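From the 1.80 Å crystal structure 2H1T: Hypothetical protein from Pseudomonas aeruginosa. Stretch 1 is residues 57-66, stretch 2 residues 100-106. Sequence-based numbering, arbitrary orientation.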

# COMPACT_ATOMS: atom_id res chain seq x y z
N ASP A 57 -15.81 -28.90 5.93
CA ASP A 57 -14.74 -29.49 6.70
C ASP A 57 -13.47 -28.67 6.68
O ASP A 57 -12.43 -29.12 7.16
N TRP A 58 -13.61 -27.43 6.20
CA TRP A 58 -12.51 -26.48 6.06
C TRP A 58 -11.45 -26.90 5.03
O TRP A 58 -10.31 -26.46 5.13
N HIS A 59 -11.84 -27.74 4.06
CA HIS A 59 -11.02 -27.95 2.86
C HIS A 59 -11.22 -26.81 1.87
O HIS A 59 -12.34 -26.51 1.48
N LEU A 60 -10.13 -26.22 1.39
CA LEU A 60 -10.20 -25.20 0.39
C LEU A 60 -10.82 -25.71 -0.91
O LEU A 60 -10.43 -26.77 -1.41
N ARG A 61 -11.79 -24.97 -1.45
CA ARG A 61 -12.42 -25.28 -2.75
C ARG A 61 -12.10 -24.24 -3.82
O ARG A 61 -11.98 -24.60 -5.01
N GLU A 62 -12.01 -22.97 -3.45
CA GLU A 62 -11.66 -21.92 -4.41
C GLU A 62 -10.79 -20.82 -3.80
O GLU A 62 -10.95 -20.43 -2.62
N ALA A 63 -9.88 -20.30 -4.61
CA ALA A 63 -9.10 -19.14 -4.21
C ALA A 63 -8.97 -18.18 -5.41
O ALA A 63 -8.67 -18.61 -6.50
N VAL A 64 -9.20 -16.89 -5.16
CA VAL A 64 -9.04 -15.83 -6.15
C VAL A 64 -8.16 -14.72 -5.58
O VAL A 64 -8.38 -14.27 -4.46
N PHE A 65 -7.16 -14.31 -6.36
CA PHE A 65 -6.16 -13.31 -6.01
C PHE A 65 -6.08 -12.21 -7.05
O PHE A 65 -6.14 -12.49 -8.25
N HIS A 66 -5.86 -10.97 -6.59
CA HIS A 66 -5.72 -9.81 -7.47
C HIS A 66 -4.71 -8.97 -6.75
O HIS A 66 -4.95 -8.56 -5.60
N CYS A 100 -2.04 -31.29 -2.07
CA CYS A 100 -2.25 -30.12 -1.22
C CYS A 100 -3.72 -29.96 -0.91
O CYS A 100 -4.53 -29.92 -1.81
N LEU A 101 -4.06 -29.89 0.37
CA LEU A 101 -5.44 -29.64 0.81
C LEU A 101 -5.68 -28.19 1.30
O LEU A 101 -6.85 -27.74 1.35
N ASP A 102 -4.60 -27.51 1.73
CA ASP A 102 -4.67 -26.18 2.33
C ASP A 102 -3.75 -25.23 1.55
O ASP A 102 -2.73 -25.66 0.97
N ILE A 103 -4.12 -23.97 1.54
CA ILE A 103 -3.30 -22.89 1.01
C ILE A 103 -2.62 -22.19 2.20
O ILE A 103 -3.17 -22.13 3.29
N ASP A 104 -1.41 -21.70 1.96
CA ASP A 104 -0.67 -20.85 2.88
C ASP A 104 -0.20 -19.64 2.06
O ASP A 104 0.58 -19.77 1.11
N ILE A 105 -0.71 -18.48 2.42
CA ILE A 105 -0.40 -17.21 1.72
C ILE A 105 0.58 -16.51 2.63
O ILE A 105 0.29 -16.36 3.82
N TRP A 106 1.68 -16.02 2.07
CA TRP A 106 2.59 -15.06 2.75
C TRP A 106 2.31 -13.70 2.10
O TRP A 106 2.21 -13.61 0.88

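The two stretches meet along one apolar seam, with a wetter end where the backbones come closest. Strand 60-66 and strand 102-106 run in roughly the same direction, at 42° to each other, and their axes approach to 7.9 Å. No direct hydrogen bond joins the stretches. Side chains fill the space at one end, and water fills gaps at the other.

Leu60, Ala63 and Phe65 point toward stretch 2. Ile103 and Ile105 point toward stretch 1. All five are buried. Arg61 and Glu62 point away, and Val64 and His66 are out of reach, as are Asp104 and Trp106.

Ile103 is the main bump. Its chi1 is m and its chi2 is t, so the chain is extended and CD1 sits at the tip. That methyl enters a hollow lined by three residues of stretch 1. Leu60 CD2 lies 3.1 Å from Ile103 CD1, a very tight contact for two methyl groups. Ala63 CB lies 3.6 Å from Ile103 CD1. Ala63 has only a methyl, so it leaves room, and the Ile103 methyl fills that room. Phe65 CZ is 4.5 Å from Ile103 CD1 and makes a looser wall.

Leu60 takes chi1 t and chi2 p. This rotamer carries CD2 toward Ile103. Leu60 buries 56 Å² against stretch 2. Stretch 1 covers 67 Å² of Ile103, the largest share of any residue here.

Phe65 has chi1 m and chi2 near -87°. Its ring reaches back along its own strand, so CZ lies much nearer to Ala63 than the CB of Phe65 does. The ring meets stretch 2 with its edge. Ile105 CD1 and Ile103 CD1 both lie near the ring plane. Phe65 CE1 to Ile105 CD1 is 3.8 Å, the closer of the two contacts. Ile105 is m at chi1 and t at chi2, which sends CD1 out to the ring. The two side chains together span the 10.4 Å between the CA atoms of Phe65 and Ile105.

The other end is built differently. The CA atoms of Leu60 and Asp102 are 5.9 Å apart, and those of His59 and Leu101 are 6.2 Å apart. The CA-to-CB bonds of His59 and Leu101 point sideways, yet the ends of the two side chains come to about 4.5 Å, His59 CE1 to Leu101 CD1. Leu101 is m, t and has 58 Å² covered.

Two waters bridge the stretches here. Water 2 donates to Leu60 O at 2.8 Å and to Leu101 O at 2.7 Å, tying one backbone to the other. Water 1 accepts a weak hydrogen bond from Leu60 N at 3.1 Å. It also lies in donor range of Trp58 O at 2.9 Å and Asp102 OD1 at 2.6 Å. The CA-to-CB bond of Asp102 points away, but the end of its side chain comes nearer and so reaches this water. Its carboxylate has further partners elsewhere in the structure.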

# COMPACT_ATOMS: atom_id res chain seq x y z
CB ASP A 57 -14.50 -30.91 6.23
CG ASP A 57 -15.71 -31.79 6.43
OD1 ASP A 57 -16.27 -31.79 7.55
OD2 ASP A 57 -16.15 -32.45 5.47
CB TRP A 58 -11.89 -26.17 7.44
CG TRP A 58 -12.71 -25.24 8.24
CD1 TRP A 58 -13.82 -25.54 8.97
CD2 TRP A 58 -12.51 -23.82 8.39
NE1 TRP A 58 -14.31 -24.41 9.58
CE2 TRP A 58 -13.53 -23.34 9.23
CE3 TRP A 58 -11.56 -22.92 7.89
CZ2 TRP A 58 -13.64 -21.98 9.58
CZ3 TRP A 58 -11.68 -21.58 8.23
CH2 TRP A 58 -12.70 -21.13 9.08
CB HIS A 59 -11.39 -29.24 2.15
CG HIS A 59 -11.17 -30.47 2.95
ND1 HIS A 59 -10.63 -31.62 2.41
CD2 HIS A 59 -11.42 -30.76 4.25
CE1 HIS A 59 -10.55 -32.55 3.35
NE2 HIS A 59 -11.03 -32.06 4.47
CB LEU A 60 -8.81 -24.64 0.08
CG LEU A 60 -8.89 -23.35 -0.73
CD1 LEU A 60 -9.24 -22.14 0.12
CD2 LEU A 60 -7.61 -23.12 -1.39
CB ARG A 61 -13.95 -25.50 -2.61
CG ARG A 61 -14.34 -26.63 -1.61
CD ARG A 61 -13.65 -28.02 -1.96
NE ARG A 61 -13.88 -28.30 -3.39
CZ ARG A 61 -14.98 -28.87 -3.91
NH1 ARG A 61 -15.98 -29.26 -3.16
NH2 ARG A 61 -15.08 -29.01 -5.23
CB GLU A 62 -12.94 -21.33 -5.01
CG GLU A 62 -12.77 -20.48 -6.26
CD GLU A 62 -14.11 -20.18 -6.94
OE1 GLU A 62 -15.20 -20.36 -6.28
OE2 GLU A 62 -14.09 -19.79 -8.13
CB ALA A 63 -7.73 -19.59 -3.72
CB VAL A 64 -10.43 -15.23 -6.54
CG1 VAL A 64 -10.28 -14.22 -7.63
CG2 VAL A 64 -11.37 -16.32 -6.95
CB PHE A 65 -4.78 -13.96 -5.98
CG PHE A 65 -4.65 -15.05 -4.97
CD1 PHE A 65 -4.29 -14.76 -3.65
CD2 PHE A 65 -4.83 -16.39 -5.33
CE1 PHE A 65 -4.18 -15.78 -2.70
CE2 PHE A 65 -4.72 -17.40 -4.40
CZ PHE A 65 -4.38 -17.10 -3.08
CB HIS A 66 -7.05 -9.05 -7.64
CG HIS A 66 -6.93 -7.72 -8.32
ND1 HIS A 66 -7.45 -7.48 -9.57
CD2 HIS A 66 -6.43 -6.54 -7.89
CE1 HIS A 66 -7.22 -6.22 -9.91
NE2 HIS A 66 -6.61 -5.63 -8.90
CB CYS A 100 -1.76 -28.83 -1.92
SG CYS A 100 -0.00 -28.76 -2.13
CB LEU A 101 -5.79 -30.58 1.97
CG LEU A 101 -5.66 -32.09 1.68
CD1 LEU A 101 -6.04 -32.90 2.92
CD2 LEU A 101 -6.49 -32.48 0.51
CB ASP A 102 -4.27 -26.17 3.80
CG ASP A 102 -4.84 -27.33 4.56
OD1 ASP A 102 -6.09 -27.36 4.81
OD2 ASP A 102 -4.03 -28.23 4.87
CB ILE A 103 -4.15 -21.89 0.17
CG1 ILE A 103 -4.34 -22.42 -1.25
CG2 ILE A 103 -3.49 -20.54 0.01
CD1 ILE A 103 -5.09 -21.43 -2.18
CB ASP A 104 0.51 -21.62 3.48
CG ASP A 104 1.37 -20.79 4.43
OD1 ASP A 104 1.14 -19.55 4.59
OD2 ASP A 104 2.32 -21.39 5.02
CB ILE A 105 -1.65 -16.29 1.62
CG1 ILE A 105 -2.75 -16.88 0.70
CG2 ILE A 105 -1.24 -14.92 1.11
CD1 ILE A 105 -4.16 -16.42 1.04
CB TRP A 106 4.09 -15.41 2.55
CG TRP A 106 5.00 -14.28 2.94
CD1 TRP A 106 5.55 -13.30 2.12
CD2 TRP A 106 5.42 -13.94 4.27
NE1 TRP A 106 6.26 -12.38 2.88
CE2 TRP A 106 6.21 -12.77 4.20
CE3 TRP A 106 5.17 -14.51 5.53
CZ2 TRP A 106 6.77 -12.17 5.33
CZ3 TRP A 106 5.74 -13.91 6.65
CH2 TRP A 106 6.53 -12.76 6.54
O HOH W 1 -7.93 -25.98 3.62
O HOH W 2 -8.70 -28.65 -0.37